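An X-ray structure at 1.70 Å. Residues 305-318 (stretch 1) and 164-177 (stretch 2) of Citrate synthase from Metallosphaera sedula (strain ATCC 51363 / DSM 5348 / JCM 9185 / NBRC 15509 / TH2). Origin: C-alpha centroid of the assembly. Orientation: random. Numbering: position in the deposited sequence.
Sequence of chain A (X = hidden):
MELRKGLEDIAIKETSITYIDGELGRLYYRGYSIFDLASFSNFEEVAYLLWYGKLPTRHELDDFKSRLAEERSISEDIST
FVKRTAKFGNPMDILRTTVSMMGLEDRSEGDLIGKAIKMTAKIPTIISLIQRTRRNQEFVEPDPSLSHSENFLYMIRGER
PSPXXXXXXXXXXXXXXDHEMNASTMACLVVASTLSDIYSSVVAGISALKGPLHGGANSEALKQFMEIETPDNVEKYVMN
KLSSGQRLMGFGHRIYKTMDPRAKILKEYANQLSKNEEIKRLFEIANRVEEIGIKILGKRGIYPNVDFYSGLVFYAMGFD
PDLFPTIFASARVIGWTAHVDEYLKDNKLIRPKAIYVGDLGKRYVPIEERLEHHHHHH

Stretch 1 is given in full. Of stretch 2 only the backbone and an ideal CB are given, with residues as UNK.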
# COMPACT_ATOMS: atom_id res chain seq x y z
N ASN A 305 3.20 16.13 20.95
CA ASN A 305 2.46 15.13 20.19
C ASN A 305 2.55 13.79 20.94
O ASN A 305 3.36 13.60 21.82
CB ASN A 305 3.09 14.98 18.80
CG ASN A 305 2.22 14.21 17.83
OD1 ASN A 305 1.04 14.55 17.66
ND2 ASN A 305 2.77 13.16 17.23
N VAL A 306 1.75 12.82 20.50
CA VAL A 306 1.80 11.48 21.12
C VAL A 306 3.23 10.91 21.10
O VAL A 306 3.64 10.24 22.06
CB VAL A 306 0.80 10.56 20.38
CG1 VAL A 306 1.07 10.45 18.88
CG2 VAL A 306 0.68 9.21 21.05
N ASP A 307 3.99 11.15 20.03
CA ASP A 307 5.31 10.57 19.95
C ASP A 307 6.36 11.32 20.78
O ASP A 307 7.51 10.88 20.76
CB ASP A 307 5.86 10.43 18.53
CG ASP A 307 5.81 11.66 17.65
OD1 ASP A 307 5.60 12.75 18.18
OD2 ASP A 307 5.94 11.47 16.40
N PHE A 308 5.99 12.33 21.58
CA PHE A 308 6.92 12.83 22.56
C PHE A 308 7.22 11.78 23.62
O PHE A 308 8.38 11.64 24.07
CB PHE A 308 6.35 14.11 23.17
CG PHE A 308 7.34 14.84 24.04
CD1 PHE A 308 8.32 15.62 23.45
CD2 PHE A 308 7.34 14.69 25.41
CE1 PHE A 308 9.22 16.33 24.24
CE2 PHE A 308 8.26 15.38 26.20
CZ PHE A 308 9.22 16.16 25.60
N TYR A 309 6.17 11.08 24.08
CA TYR A 309 6.28 10.13 25.21
C TYR A 309 6.22 8.66 24.73
O TYR A 309 6.69 7.81 25.45
CB TYR A 309 5.14 10.36 26.22
CG TYR A 309 5.41 11.55 27.12
CD1 TYR A 309 6.48 11.55 27.99
CD2 TYR A 309 4.62 12.68 27.06
CE1 TYR A 309 6.76 12.64 28.81
CE2 TYR A 309 4.94 13.81 27.82
CZ TYR A 309 6.00 13.78 28.70
OH TYR A 309 6.28 14.90 29.44
N SER A 310 5.63 8.37 23.56
CA SER A 310 5.33 6.95 23.20
C SER A 310 6.62 6.14 23.11
O SER A 310 6.71 5.04 23.69
CB SER A 310 4.53 6.84 21.97
OG SER A 310 5.24 7.36 20.85
N GLY A 311 7.63 6.66 22.39
CA GLY A 311 8.86 5.89 22.25
C GLY A 311 9.52 5.57 23.59
O GLY A 311 9.96 4.45 23.83
N LEU A 312 9.55 6.53 24.50
CA LEU A 312 10.12 6.34 25.82
C LEU A 312 9.36 5.29 26.64
O LEU A 312 9.95 4.42 27.29
CB LEU A 312 10.17 7.71 26.53
CG LEU A 312 10.60 7.68 27.98
CD1 LEU A 312 11.94 6.97 28.11
CD2 LEU A 312 10.68 9.10 28.51
N VAL A 313 8.03 5.30 26.55
CA VAL A 313 7.18 4.29 27.23
C VAL A 313 7.46 2.89 26.68
O VAL A 313 7.68 1.98 27.46
CB VAL A 313 5.69 4.66 27.12
CG1 VAL A 313 4.78 3.50 27.51
CG2 VAL A 313 5.38 5.89 27.95
N PHE A 314 7.52 2.73 25.36
CA PHE A 314 7.78 1.40 24.76
C PHE A 314 9.21 0.95 25.08
O PHE A 314 9.46 -0.22 25.36
CB PHE A 314 7.50 1.45 23.26
CG PHE A 314 6.03 1.49 22.97
CD1 PHE A 314 5.18 0.51 23.45
CD2 PHE A 314 5.49 2.49 22.18
CE1 PHE A 314 3.82 0.56 23.19
CE2 PHE A 314 4.12 2.52 21.92
CZ PHE A 314 3.29 1.59 22.47
N TYR A 315 10.18 1.88 25.08
CA TYR A 315 11.54 1.58 25.48
C TYR A 315 11.58 1.09 26.94
O TYR A 315 12.31 0.13 27.25
CB TYR A 315 12.44 2.80 25.24
CG TYR A 315 13.87 2.61 25.68
CD1 TYR A 315 14.71 1.75 24.99
CD2 TYR A 315 14.42 3.32 26.73
CE1 TYR A 315 16.03 1.56 25.36
CE2 TYR A 315 15.74 3.14 27.13
CZ TYR A 315 16.54 2.26 26.44
OH TYR A 315 17.86 2.07 26.76
N ALA A 316 10.83 1.75 27.81
CA ALA A 316 10.76 1.45 29.24
C ALA A 316 10.26 0.01 29.45
O ALA A 316 10.62 -0.66 30.39
CB ALA A 316 9.90 2.45 29.96
N MET A 317 9.44 -0.47 28.53
CA MET A 317 8.91 -1.79 28.68
C MET A 317 9.74 -2.88 28.02
O MET A 317 9.40 -4.06 28.22
CB MET A 317 7.48 -1.74 28.19
CG MET A 317 6.73 -1.05 29.30
SD MET A 317 5.01 -1.15 29.12
CE MET A 317 4.92 -0.62 27.41
N GLY A 318 10.84 -2.53 27.37
CA GLY A 318 11.81 -3.47 26.88
C GLY A 318 11.88 -3.63 25.40
O GLY A 318 12.55 -4.57 24.91
N UNK A 164 1.09 -3.83 36.56
CA UNK A 164 1.29 -2.39 36.26
C UNK A 164 1.96 -2.23 34.88
O UNK A 164 1.56 -1.38 34.12
CB UNK A 164 2.14 -1.72 37.34
N UNK A 165 2.97 -3.05 34.56
CA UNK A 165 3.57 -2.99 33.21
C UNK A 165 2.51 -3.33 32.16
O UNK A 165 2.41 -2.67 31.12
CB UNK A 165 4.76 -3.95 33.10
N UNK A 166 1.74 -4.39 32.40
CA UNK A 166 0.71 -4.78 31.46
C UNK A 166 -0.25 -3.62 31.20
O UNK A 166 -0.61 -3.37 30.04
CB UNK A 166 -0.05 -6.00 31.98
N UNK A 167 -0.73 -2.98 32.27
CA UNK A 167 -1.68 -1.92 32.14
C UNK A 167 -1.13 -0.77 31.30
O UNK A 167 -1.84 -0.21 30.44
CB UNK A 167 -2.09 -1.42 33.53
N UNK A 168 0.12 -0.38 31.54
CA UNK A 168 0.76 0.71 30.77
C UNK A 168 0.84 0.35 29.29
O UNK A 168 0.49 1.18 28.44
CB UNK A 168 2.16 1.00 31.31
N UNK A 169 1.21 -0.88 28.98
CA UNK A 169 1.27 -1.30 27.55
C UNK A 169 -0.14 -1.26 26.95
O UNK A 169 -0.36 -0.77 25.80
CB UNK A 169 1.86 -2.70 27.41
N UNK A 170 -1.14 -1.76 27.71
CA UNK A 170 -2.49 -1.83 27.24
C UNK A 170 -3.01 -0.42 26.87
O UNK A 170 -3.57 -0.18 25.81
CB UNK A 170 -3.38 -2.48 28.30
N UNK A 171 -2.84 0.54 27.76
CA UNK A 171 -3.23 1.90 27.47
C UNK A 171 -2.44 2.48 26.28
O UNK A 171 -3.08 3.08 25.35
CB UNK A 171 -3.03 2.77 28.71
N UNK A 172 -1.10 2.32 26.26
CA UNK A 172 -0.34 2.81 25.17
C UNK A 172 -0.80 2.27 23.81
O UNK A 172 -0.89 3.06 22.84
CB UNK A 172 1.13 2.47 25.40
N UNK A 173 -1.17 0.97 23.72
CA UNK A 173 -1.71 0.43 22.48
C UNK A 173 -3.11 1.00 22.18
O UNK A 173 -3.35 1.41 21.02
CB UNK A 173 -1.77 -1.10 22.56
N UNK A 174 -4.01 1.15 23.19
CA UNK A 174 -5.37 1.67 22.90
C UNK A 174 -5.25 3.08 22.28
O UNK A 174 -5.97 3.46 21.34
CB UNK A 174 -6.22 1.71 24.17
N UNK A 175 -4.28 3.87 22.76
CA UNK A 175 -4.06 5.23 22.32
C UNK A 175 -3.66 5.33 20.85
O UNK A 175 -3.83 6.42 20.30
CB UNK A 175 -2.98 5.88 23.19
N UNK A 176 -3.14 4.25 20.26
CA UNK A 176 -2.68 4.19 18.87
C UNK A 176 -3.66 3.52 17.90
O UNK A 176 -3.34 3.39 16.72
CB UNK A 176 -1.34 3.44 18.82
N UNK A 177 -4.86 3.07 18.35
CA UNK A 177 -5.66 2.19 17.53
C UNK A 177 -6.27 2.95 16.35
O UNK A 177 -6.36 2.33 15.28
CB UNK A 177 -6.76 1.54 18.37

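The helix that runs through most of stretch 2 lies roughly antiparallel to helix 310-316, at 147° and with a closest axial approach of 10.6 Å. Stretch 1 presents mainly Val-306, Ser-310, Val-313, Phe-314 and Met-317, a largely apolar surface interrupted by the Ser-310 hydroxyl.

At position 164 nothing of stretch 1 lies within 5.5 Å of the ideal CB, so many residues would suit; it is Ser-164, its OG hydrogen-bonded to a residue adjoining the stretch.

The CB of position 165 points toward stretch 1 but lies 4.9 Å from Met-317 SD, leaving room for either a polar or an apolar group. The residue is Asp-165. Its closest contact is through the backbone, with O 3.6 Å from Met-317 SD, while its OD2 is hydrogen-bonded elsewhere in the structure.

Positions 166 and 167 point away, and stretch 1 sets no limit on them; they are Thr-166 and Arg-167.

Position 168 points toward stretch 1, with its CB 4.2 Å from Met-317 SD and 5.2 Å from Val-313 CG1. A small or medium apolar residue, such as alanine, valine or isoleucine, would fit between these two. Val-168 occupies it, placing CG1 3.8 Å from Val-313 CG1 and CB 4.3 Å from Met-317 SD.

At position 169 CB points sideways, yet it is only 3.7 Å from Met-317 CE, and the Phe-314 ring lies within reach of a longer chain. Leucine or methionine would suit. Leu-169, with chi1 t and chi2 p, brings CD1 to 3.5 Å from Phe-314 CE1, at the ring edge, and to 3.7 Å from Met-317 CE.

Positions 170 and 171 are out of reach of stretch 1; they are Asp-170 and Val-171.

Position 172 is closely packed: its CB lies 3.7 Å from Phe-314 CZ and 4.3 Å from Val-313 CG1. Little space remains, so alanine, serine or perhaps glycine is expected. Ser-172 adopts the m rotamer, and its OG donates to Val-168 O at 2.7 Å. The hydroxyl is thus satisfied within its own helix although OG packs 3.4 Å from Val-313 CG1.

Position 173 points sideways, and an extended apolar chain could reach Phe-314. Leu-173 does so lightly, its CD2 4.4 Å from Phe-314 CE1.

Position 174, which begins a type I turn ending at 177, is out of reach; it is Met-174. Position 175 points toward Val-306, but CB is 5.4 Å from its CG2. A medium apolar residue would suit, and Leu-175 makes no close contact.

The CB of position 176 points toward stretch 1 across a gap lined by Val-306, Ser-310 and Phe-314. A long or flat side chain could fill it, and the Ser-310 hydroxyl would welcome a polar end. His-176 places CE1 3.9 Å from Ser-310 CB and NE2 3.8 Å from Val-306 CG2. Its ND1 donates to Ser-172 O at 2.8 Å, which anchors the ring, while a water lies 2.8 Å from His-176 NE2 and 2.7 Å from Ser-310 OG, bridging the stretches.

Position 177 is out of reach; it is Met-177.

Stretch 2, residues 164-177: SDTRVLDVSLMLHM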
# COMPACT_ATOMS: atom_id res chain seq x y z
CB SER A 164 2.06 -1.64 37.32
OG SER A 164 3.34 -2.22 37.51
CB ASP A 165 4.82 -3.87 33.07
CG ASP A 165 6.11 -3.25 33.60
OD1 ASP A 165 6.06 -2.09 34.06
OD2 ASP A 165 7.17 -3.91 33.48
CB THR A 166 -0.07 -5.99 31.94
OG1 THR A 166 0.94 -7.00 32.06
CG2 THR A 166 -1.19 -6.38 31.01
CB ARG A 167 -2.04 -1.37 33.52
CG ARG A 167 -3.11 -0.30 33.47
CD ARG A 167 -4.43 -0.95 33.19
NE ARG A 167 -5.53 -0.00 33.26
CZ ARG A 167 -6.20 0.31 34.37
NH1 ARG A 167 -5.78 -0.12 35.56
NH2 ARG A 167 -7.31 1.03 34.28
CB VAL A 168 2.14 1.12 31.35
CG1 VAL A 168 2.72 2.23 30.50
CG2 VAL A 168 2.00 1.58 32.81
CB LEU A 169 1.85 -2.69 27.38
CG LEU A 169 1.87 -3.15 25.92
CD1 LEU A 169 2.62 -2.20 25.04
CD2 LEU A 169 2.48 -4.54 25.81
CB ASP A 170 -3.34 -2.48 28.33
CG ASP A 170 -4.56 -3.13 27.76
OD1 ASP A 170 -4.39 -4.15 26.98
OD2 ASP A 170 -5.61 -2.59 28.03
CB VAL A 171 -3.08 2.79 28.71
CG1 VAL A 171 -3.30 4.28 28.37
CG2 VAL A 171 -4.01 2.36 29.81
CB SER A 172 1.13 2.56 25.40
OG SER A 172 1.48 2.98 26.69
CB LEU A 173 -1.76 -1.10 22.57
CG LEU A 173 -0.41 -1.80 22.66
CD1 LEU A 173 -0.58 -3.27 22.97
CD2 LEU A 173 0.38 -1.58 21.37
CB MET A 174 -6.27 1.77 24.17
CG MET A 174 -6.71 0.44 24.70
SD MET A 174 -7.86 0.54 26.15
CE MET A 174 -6.69 0.86 27.44
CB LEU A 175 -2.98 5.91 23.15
CG LEU A 175 -3.36 6.18 24.61
CD1 LEU A 175 -2.21 6.82 25.38
CD2 LEU A 175 -4.57 7.06 24.69
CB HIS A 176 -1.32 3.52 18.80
CG HIS A 176 -0.21 4.37 19.33
ND1 HIS A 176 0.12 4.41 20.66
CD2 HIS A 176 0.66 5.18 18.69
CE1 HIS A 176 1.14 5.25 20.83
NE2 HIS A 176 1.46 5.78 19.64
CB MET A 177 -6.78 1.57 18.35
CG MET A 177 -6.25 0.44 19.20
SD MET A 177 -7.59 -0.24 20.22
CE MET A 177 -6.74 -1.60 21.02
O HOH W 1 3.37 7.76 18.96
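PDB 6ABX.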